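Long-range contacts in D-alanyl-D-alanine carboxypeptidase (Vibrio cholerae, PDB 5TR7), which probably trims the terminal D-alanine from peptidoglycan precursor peptides, as a serine carboxypeptidase of the penicillin-binding S11 family: residues Pro33-Lys38 against Gly199-His204; Thr41-Gly46 against Gln158-Asp163. All coordinates share one frame; numbering follows the deposited sequence.

Interaction 1: residues Pro33-Lys38 against Gly199-His204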
loop_
_atom_site.group_PDB
_atom_site.type_symbol
_atom_site.label_atom_id
_atom_site.label_comp_id
_atom_site.label_asym_id
_atom_site.label_seq_id
_atom_site.Cartn_x
_atom_site.Cartn_y
_atom_site.Cartn_z
ATOM N N PRO A 33 7.223 7.514 -2.972
ATOM C CA PRO A 33 6.632 6.288 -2.386
ATOM C C PRO A 33 6.311 5.162 -3.348
ATOM O O PRO A 33 6.120 3.996 -2.941
ATOM C CB PRO A 33 5.341 6.797 -1.763
ATOM C CG PRO A 33 4.932 7.912 -2.654
ATOM C CD PRO A 33 6.222 8.584 -3.040
ATOM N N ALA A 34 6.239 5.534 -4.617
ATOM C CA ALA A 34 6.029 4.597 -5.691
ATOM C C ALA A 34 4.794 3.764 -5.440
ATOM O O ALA A 34 3.760 4.260 -5.026
ATOM C CB ALA A 34 7.280 3.733 -5.918
ATOM N N SER A 35 4.934 2.472 -5.586
ATOM C CA SER A 35 3.776 1.600 -5.514
ATOM C C SER A 35 3.088 1.618 -4.118
ATOM O O SER A 35 1.963 1.122 -3.964
ATOM C CB SER A 35 4.222 0.247 -6.014
ATOM O OG SER A 35 3.167 -0.597 -6.263
ATOM N N LEU A 36 3.716 2.234 -3.115
ATOM C CA LEU A 36 3.068 2.297 -1.809
ATOM C C LEU A 36 1.906 3.293 -1.912
ATOM O O LEU A 36 0.998 3.268 -1.082
ATOM C CB LEU A 36 4.040 2.705 -0.696
ATOM C CG LEU A 36 5.149 1.735 -0.453
ATOM C CD1 LEU A 36 5.999 2.391 0.595
ATOM C CD2 LEU A 36 4.647 0.336 -0.006
ATOM N N THR A 37 1.942 4.126 -2.959
ATOM C CA THR A 37 0.833 5.042 -3.264
ATOM C C THR A 37 -0.504 4.263 -3.382
ATOM O O THR A 37 -1.576 4.794 -3.125
ATOM C CB THR A 37 1.111 5.736 -4.622
ATOM O OG1 THR A 37 2.268 6.558 -4.498
ATOM C CG2 THR A 37 -0.042 6.607 -5.070
ATOM N N LYS A 38 -0.404 2.981 -3.716
ATOM C CA LYS A 38 -1.591 2.126 -3.860
ATOM C C LYS A 38 -2.323 1.950 -2.571
ATOM O O LYS A 38 -3.541 1.682 -2.567
ATOM C CB LYS A 38 -1.278 0.822 -4.515
ATOM C CG LYS A 38 -0.720 0.996 -5.941
ATOM C CD LYS A 38 -0.475 -0.325 -6.671
ATOM C CE LYS A 38 -0.013 -0.115 -8.112
ATOM N NZ LYS A 38 1.387 0.326 -8.200
ATOM N N GLY A 199 -0.225 -7.753 6.633
ATOM C CA GLY A 199 -0.141 -6.668 5.691
ATOM C C GLY A 199 1.290 -6.122 5.667
ATOM O O GLY A 199 2.146 -6.596 6.391
ATOM N N ILE A 200 1.550 -5.071 4.908
ATOM C CA ILE A 200 0.544 -4.385 4.123
ATOM C C ILE A 200 0.914 -4.329 2.644
ATOM O O ILE A 200 0.332 -5.011 1.823
ATOM C CB ILE A 200 0.304 -2.960 4.647
ATOM C CG1 ILE A 200 0.140 -2.969 6.164
ATOM C CG2 ILE A 200 -0.862 -2.293 3.946
ATOM C CD1 ILE A 200 -0.384 -1.641 6.743
ATOM N N LYS A 201 1.888 -3.523 2.291
ATOM C CA LYS A 201 2.173 -3.329 0.897
ATOM C C LYS A 201 3.640 -3.152 0.643
ATOM O O LYS A 201 4.359 -2.483 1.326
ATOM C CB LYS A 201 1.435 -2.064 0.429
ATOM C CG LYS A 201 1.480 -1.763 -1.066
ATOM C CD LYS A 201 0.571 -2.715 -1.794
ATOM C CE LYS A 201 0.651 -2.544 -3.308
ATOM N NZ LYS A 201 1.872 -3.093 -3.957
ATOM N N THR A 202 3.994 -3.612 -0.494
ATOM C CA THR A 202 5.334 -3.645 -0.952
ATOM C C THR A 202 5.574 -2.615 -2.087
ATOM O O THR A 202 4.677 -2.174 -2.726
ATOM C CB THR A 202 5.479 -5.071 -1.462
ATOM O OG1 THR A 202 6.833 -5.412 -1.536
ATOM C CG2 THR A 202 4.764 -5.258 -2.776
ATOM N N GLY A 203 6.803 -2.214 -2.293
ATOM C CA GLY A 203 7.116 -1.324 -3.438
ATOM C C GLY A 203 8.569 -1.107 -3.641
ATOM O O GLY A 203 9.377 -1.498 -2.782
ATOM N N HIS A 204 8.920 -0.393 -4.714
ATOM C CA HIS A 204 10.335 -0.072 -5.001
ATOM C C HIS A 204 10.451 1.393 -5.440
ATOM O O HIS A 204 9.616 1.891 -6.181
ATOM C CB HIS A 204 10.847 -0.983 -6.105
ATOM C CG HIS A 204 12.311 -0.849 -6.370
ATOM N ND1 HIS A 204 12.845 0.150 -7.153
ATOM C CD2 HIS A 204 13.358 -1.582 -5.928
ATOM C CE1 HIS A 204 14.159 0.028 -7.172
ATOM N NE2 HIS A 204 14.488 -1.042 -6.473
#
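Lys201 reaches from edge strand 196-205 across the start of helix 37-50, running past Leu36 towards Ser35 and Lys38. Its chain sets out with CG anti to the backbone N (chi1 -173°) and bends at chi2 and again at chi4, so that CG packs against Leu36 CD2 at 3.9 Å while CE passes 4.1 Å from Lys38 CB. Leu36 returns the contact with one methyl: CD2 lies over the strand backbone, 3.1 Å from Lys201 O. Ser35 CB sits 4.2 Å from Gly203 CA. Lys38 NZ donates to Ser35 OG over 2.8 Å, and also binds Asn100 and the carbonyl of His139. Lys201 NZ stops 3.6 Å from Ser35 OG and bonds instead to Ser98 and, at 3.2 Å, to Thr202 O. This is the SxxK motif facing the KTG strand, as in penicillin-binding proteins and serine beta-lactamases. Lys38 thus bonds the serine directly, while Lys201 stands near it, tied to Ser98, another predicted active-site residue; this is consistent with the predicted roles of Ser35 as acyl-ester nucleophile, Lys38 as proton acceptor and Lys201 as substrate ligand.

Interaction 2: residues Thr41-Gly46 against Gln158-Asp163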
loop_
_atom_site.group_PDB
_atom_site.type_symbol
_atom_site.label_atom_id
_atom_site.label_comp_id
_atom_site.label_asym_id
_atom_site.label_seq_id
_atom_site.Cartn_x
_atom_site.Cartn_y
_atom_site.Cartn_z
ATOM N N THR A 41 -4.770 4.707 -2.618
ATOM C CA THR A 41 -5.822 4.409 -3.594
ATOM C C THR A 41 -6.833 3.440 -3.000
ATOM O O THR A 41 -8.061 3.654 -3.084
ATOM C CB THR A 41 -5.192 3.861 -4.875
ATOM O OG1 THR A 41 -4.429 4.914 -5.496
ATOM C CG2 THR A 41 -6.236 3.364 -5.853
ATOM N N SER A 42 -6.330 2.400 -2.357
ATOM C CA SER A 42 -7.223 1.403 -1.755
ATOM C C SER A 42 -7.951 2.034 -0.558
ATOM O O SER A 42 -9.049 1.596 -0.225
ATOM C CB SER A 42 -6.505 0.154 -1.322
ATOM O OG SER A 42 -5.895 0.377 -0.070
ATOM N N TYR A 43 -7.337 3.020 0.101
ATOM C CA TYR A 43 -7.977 3.656 1.242
ATOM C C TYR A 43 -9.216 4.388 0.737
ATOM O O TYR A 43 -10.315 4.229 1.296
ATOM C CB TYR A 43 -7.022 4.595 2.024
ATOM C CG TYR A 43 -7.683 5.220 3.257
ATOM C CD1 TYR A 43 -8.422 6.372 3.139
ATOM C CD2 TYR A 43 -7.587 4.638 4.532
ATOM C CE1 TYR A 43 -9.106 6.897 4.224
ATOM C CE2 TYR A 43 -8.238 5.196 5.636
ATOM C CZ TYR A 43 -9.007 6.316 5.483
ATOM O OH TYR A 43 -9.660 6.850 6.549
ATOM N N VAL A 44 -9.055 5.199 -0.309
ATOM C CA VAL A 44 -10.195 5.929 -0.877
ATOM C C VAL A 44 -11.277 4.960 -1.369
ATOM O O VAL A 44 -12.468 5.119 -1.079
ATOM C CB VAL A 44 -9.762 6.864 -2.040
ATOM C CG1 VAL A 44 -10.967 7.608 -2.616
ATOM C CG2 VAL A 44 -8.735 7.883 -1.550
ATOM N N ILE A 45 -10.853 3.909 -2.074
ATOM C CA ILE A 45 -11.815 2.882 -2.534
ATOM C C ILE A 45 -12.582 2.278 -1.325
ATOM O O ILE A 45 -13.775 2.096 -1.355
ATOM C CB ILE A 45 -11.095 1.793 -3.320
ATOM C CG1 ILE A 45 -10.580 2.368 -4.642
ATOM C CG2 ILE A 45 -11.982 0.577 -3.559
ATOM C CD1 ILE A 45 -9.562 1.410 -5.310
ATOM N N GLY A 46 -11.890 2.029 -0.238
ATOM C CA GLY A 46 -12.495 1.436 0.974
ATOM C C GLY A 46 -13.548 2.373 1.550
ATOM O O GLY A 46 -14.659 1.948 1.918
ATOM N N GLN A 158 -1.781 2.376 9.230
ATOM C CA GLN A 158 -2.586 2.336 10.438
ATOM C C GLN A 158 -4.055 2.668 10.113
ATOM O O GLN A 158 -4.976 1.999 10.601
ATOM C CB GLN A 158 -2.047 3.356 11.470
ATOM C CG GLN A 158 -2.868 3.488 12.753
ATOM C CD GLN A 158 -2.466 4.658 13.632
ATOM O OE1 GLN A 158 -2.237 5.759 13.181
ATOM N NE2 GLN A 158 -2.289 4.377 14.893
ATOM N N ALA A 159 -4.261 3.706 9.308
ATOM C CA ALA A 159 -5.626 4.120 8.920
ATOM C C ALA A 159 -6.358 3.067 8.123
ATOM O O ALA A 159 -7.591 2.973 8.213
ATOM C CB ALA A 159 -5.575 5.408 8.104
ATOM N N LEU A 160 -5.616 2.326 7.303
ATOM C CA LEU A 160 -6.231 1.253 6.540
ATOM C C LEU A 160 -6.828 0.207 7.472
ATOM O O LEU A 160 -7.954 -0.253 7.297
ATOM C CB LEU A 160 -5.238 0.541 5.612
ATOM C CG LEU A 160 -4.902 1.111 4.256
ATOM C CD1 LEU A 160 -3.633 0.434 3.693
ATOM C CD2 LEU A 160 -6.094 1.054 3.309
ATOM N N ILE A 161 -6.035 -0.224 8.433
ATOM C CA ILE A 161 -6.497 -1.222 9.416
ATOM C C ILE A 161 -7.581 -0.649 10.274
ATOM O O ILE A 161 -8.567 -1.269 10.574
ATOM C CB ILE A 161 -5.327 -1.551 10.304
ATOM C CG1 ILE A 161 -4.212 -2.191 9.477
ATOM C CG2 ILE A 161 -5.769 -2.376 11.501
ATOM C CD1 ILE A 161 -2.886 -2.303 10.230
ATOM N N ARG A 162 -7.431 0.603 10.648
ATOM C CA ARG A 162 -8.414 1.217 11.550
ATOM C C ARG A 162 -9.726 1.600 10.973
ATOM O O ARG A 162 -10.757 1.458 11.653
ATOM C CB ARG A 162 -7.801 2.526 12.116
ATOM C CG ARG A 162 -8.600 3.242 13.171
ATOM C CD ARG A 162 -8.608 4.723 12.804
ATOM N NE ARG A 162 -7.345 5.373 12.896
ATOM C CZ ARG A 162 -6.936 6.435 12.193
ATOM N NH1 ARG A 162 -7.545 6.984 11.150
ATOM N NH2 ARG A 162 -5.764 6.906 12.470
ATOM N N ASP A 163 -9.702 2.190 9.789
ATOM C CA ASP A 163 -10.951 2.828 9.219
ATOM C C ASP A 163 -11.607 2.009 8.146
ATOM O O ASP A 163 -12.807 2.098 7.995
ATOM C CB ASP A 163 -10.611 4.192 8.591
ATOM C CG ASP A 163 -9.912 5.151 9.529
ATOM O OD1 ASP A 163 -10.172 5.074 10.717
ATOM O OD2 ASP A 163 -9.238 6.121 9.056
#
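Tyr43 and Leu160 have the nearest CA atoms, 6.1 Å from Tyr43 CA to Leu160 CA, of two helical segments that run nearly parallel, their axes 10.2 Å apart at closest approach and inclined by 18°. Tyr43 has the largest share of the contact. Its CG is anti to the backbone N (chi1 -178°), which sends the ring across to the other helix, where its edge does the touching: CE2 meets Ala159 CB at 3.6 Å, and Ala159 O also lies at that edge, in the ring plane. Beyond the ring, Tyr43 OH donates to Asp163 OD2 over a short 2.6 Å and is also hydrogen-bonded to Gln47 NE2. The bond arrives on the anti side of the carboxylate, whose plane is turned 71° from the ring. Arg162 NH1 takes the syn side of Asp163 OD2 at 2.8 Å in a salt bridge, so OD2 accepts two bonds, both well out of the carboxylate plane. At the base of the ring, Leu160 and Tyr43 point past one another; Leu160 CD2 packs 3.9 Å from Tyr43 CB and 3.5 Å from Ser42 OG, a hydroxyl itself bonded to Tyr171 and to Met39 O. Helix 37-50 is thus joined to the C-terminal end of helix 150-163. Trp124 of helix 114-127 meets the Tyr43 ring edge-to-face, Ile95 of helix 87-95 touches Ser42, and on the sheet side Ile200 of strand 196-205 packs on Leu160.

Overall arrangement
Helix 37-50 is common to both interactions: the turn leading into it and its first residues meet edge strand 196-205 of the five-stranded antiparallel sheet in interaction 1, and its middle meets helix 150-163 in interaction 2. Their centres are 13 Å apart, and they touch where Ile200 CG2 packs on Leu160 CD1 at 3.9 Å. Along the chain the order is 33-38, 41-46, 158-163, 199-204, so the helix pairing falls within the longer span that brings the strand to the active site. All four segments belong to the carboxypeptidase domain, which is related to beta-lactamases. The turn and the first residues of the helix therefore present the predicted catalytic Ser35 and Lys38 to the sheet, while the next turns are anchored among the helices.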